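Local coordinates for Thg1-like uncharacterized protein (Bacillus thuringiensis, PDB 4KGM), which probably adds nucleotides to tRNA as a Thg1-like nucleotidyltransferase with a polymerase palm-like catalytic domain, and binds ATP and magnesium ions, at residues E222-I225 with E231-E234. Sequence-based numbering, arbitrary orientation.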
ATOM      1  N   GLU A 222      35.608  14.675   7.508  1.00 57.75           N
ATOM      2  CA  GLU A 222      35.985  15.253   6.227  1.00 59.88           C
ATOM      3  C   GLU A 222      34.905  14.950   5.191  1.00 62.57           C
ATOM      4  O   GLU A 222      35.173  14.925   3.990  1.00 55.76           O
ATOM      5  CB  GLU A 222      37.335  14.703   5.763  1.00 59.22           C
ATOM      6  N   THR A 223      33.687  14.714   5.673  1.00 60.22           N
ATOM      7  CA  THR A 223      32.546  14.465   4.800  1.00 52.40           C
ATOM      8  C   THR A 223      32.293  15.678   3.918  1.00 52.34           C
ATOM      9  O   THR A 223      32.005  16.766   4.418  1.00 55.91           O
ATOM     10  CB  THR A 223      31.271  14.154   5.605  1.00 50.71           C
ATOM     11  OG1 THR A 223      31.486  12.996   6.421  1.00 52.07           O
ATOM     12  CG2 THR A 223      30.100  13.897   4.671  1.00 45.10           C
ATOM     13  N   PRO A 224      32.401  15.494   2.596  1.00 47.09           N
ATOM     14  CA  PRO A 224      32.308  16.599   1.638  1.00 46.49           C
ATOM     15  C   PRO A 224      30.879  17.070   1.412  1.00 47.17           C
ATOM     16  O   PRO A 224      29.929  16.450   1.892  1.00 50.89           O
ATOM     17  CB  PRO A 224      32.851  15.978   0.352  1.00 46.33           C
ATOM     18  CG  PRO A 224      32.491  14.537   0.468  1.00 48.56           C
ATOM     19  CD  PRO A 224      32.633  14.200   1.928  1.00 47.83           C
ATOM     20  N   ILE A 225      30.739  18.175   0.688  1.00 54.21           N
ATOM     21  CA  ILE A 225      29.436  18.611   0.216  1.00 53.42           C
ATOM     22  C   ILE A 225      29.075  17.720  -0.961  1.00 53.97           C
ATOM     23  O   ILE A 225      29.748  17.745  -1.992  1.00 51.96           O
ATOM     24  CB  ILE A 225      29.464  20.080  -0.238  1.00 49.21           C
ATOM     25  CG1 ILE A 225      30.053  20.969   0.860  1.00 49.86           C
ATOM     26  CG2 ILE A 225      28.068  20.549  -0.617  1.00 44.52           C
ATOM     27  CD1 ILE A 225      30.139  22.431   0.482  1.00 48.73           C
ATOM     28  N   GLU A 231      30.177  11.243  -6.236  1.00 46.81           N
ATOM     29  CA  GLU A 231      30.725   9.889  -6.201  1.00 40.95           C
ATOM     30  C   GLU A 231      30.893   9.396  -4.762  1.00 43.71           C
ATOM     31  O   GLU A 231      30.974   8.193  -4.513  1.00 45.81           O
ATOM     32  CB  GLU A 231      32.052   9.823  -6.968  1.00 39.27           C
ATOM     33  CG  GLU A 231      32.721   8.445  -7.003  1.00 43.76           C
ATOM     34  CD  GLU A 231      31.876   7.381  -7.688  1.00 50.96           C
ATOM     35  OE1 GLU A 231      32.085   6.183  -7.397  1.00 43.46           O
ATOM     36  OE2 GLU A 231      31.013   7.734  -8.520  1.00 57.01           O
ATOM     37  N   TYR A 232      30.931  10.333  -3.820  1.00 46.28           N
ATOM     38  CA  TYR A 232      31.009  10.004  -2.400  1.00 42.79           C
ATOM     39  C   TYR A 232      29.827   9.135  -1.980  1.00 43.51           C
ATOM     40  O   TYR A 232      29.958   8.260  -1.122  1.00 43.31           O
ATOM     41  CB  TYR A 232      31.046  11.283  -1.563  1.00 45.66           C
ATOM     42  CG  TYR A 232      31.170  11.051  -0.073  1.00 49.37           C
ATOM     43  CD1 TYR A 232      32.407  10.808   0.511  1.00 48.73           C
ATOM     44  CD2 TYR A 232      30.053  11.086   0.752  1.00 43.78           C
ATOM     45  CE1 TYR A 232      32.527  10.600   1.871  1.00 47.30           C
ATOM     46  CE2 TYR A 232      30.163  10.880   2.115  1.00 45.61           C
ATOM     47  CZ  TYR A 232      31.402  10.640   2.668  1.00 49.72           C
ATOM     48  OH  TYR A 232      31.520  10.432   4.022  1.00 45.47           O
ATOM     49  N   VAL A 233      28.673   9.381  -2.594  1.00 43.29           N
ATOM     50  CA  VAL A 233      27.481   8.580  -2.343  1.00 43.60           C
ATOM     51  C   VAL A 233      27.312   7.504  -3.414  1.00 40.40           C
ATOM     52  O   VAL A 233      27.052   6.340  -3.105  1.00 40.38           O
ATOM     53  CB  VAL A 233      26.212   9.458  -2.301  1.00 41.20           C
ATOM     54  CG1 VAL A 233      24.964   8.591  -2.219  1.00 33.53           C
ATOM     55  CG2 VAL A 233      26.275  10.427  -1.130  1.00 36.73           C
ATOM     56  N   GLU A 234      27.484   7.898  -4.672  1.00 39.65           N
ATOM     57  CA  GLU A 234      27.247   7.010  -5.808  1.00 36.13           C
ATOM     58  C   GLU A 234      28.171   5.794  -5.851  1.00 43.61           C
ATOM     59  O   GLU A 234      27.909   4.839  -6.585  1.00 43.36           O
ATOM     60  CB  GLU A 234      27.321   7.787  -7.126  1.00 38.39           C
ATOM     61  CG  GLU A 234      26.189   8.790  -7.298  1.00 40.31           C
ATOM     62  CD  GLU A 234      26.174   9.430  -8.671  1.00 46.62           C
ATOM     63  OE1 GLU A 234      27.220   9.400  -9.352  1.00 50.79           O
ATOM     64  OE2 GLU A 234      25.114   9.960  -9.068  1.00 40.62           O
TER
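Pro224 lies over one face of the Tyr232 ring in a CH-pi contact that packs the loop after strand 215-220 against the start of helix 231-237. Both elements belong to the C-terminal end of a chain built on a polymerase palm-like domain, and the loop follows 215-220, an outermost strand of the antiparallel sheet within this chain. The CD methylene of Pro224 stands 3.7 Å from the centroid of the Tyr232 ring and 14° off the ring normal, offset toward the rim. Its closest ring atom is CE1 of Tyr232, 3.6 Å from Pro224 CD. The neighbouring CG of Pro224 extends the cover toward the root of the tyrosine side chain, approaching Tyr232 CD1 at 3.7 Å, and so the CG-CD side of the pyrrolidine does the touching. With CG anti to the backbone N (chi1 -178°), the Tyr232 ring extends from the first turn of the helix toward the loop.

Thr223 meets the far end of the tyrosine, its side chain crossing that of Tyr232 at about a right angle. The methyl CG2 of Thr223 comes in obliquely, 4.0 Å from Tyr232 CE2. Cys201 and Ile203 of strand 200-206 also touch the tyrosine, so its side chain meets the sheet as well as the loop. The buried Thr223 hydroxyl is held by the backbone N of Cys201 and, more weakly, by Asp220, while the carbonyl oxygens of Thr223 and Pro224 accept bonds from Arg198 and Gln148. These bonds tie the loop to its surroundings, whereas no hydrogen bond joins it to 231-234. At the phenolic end Thr223 OG1 lies 3.5 Å from Tyr232 OH, a polar approach that does not count as a hydrogen bond.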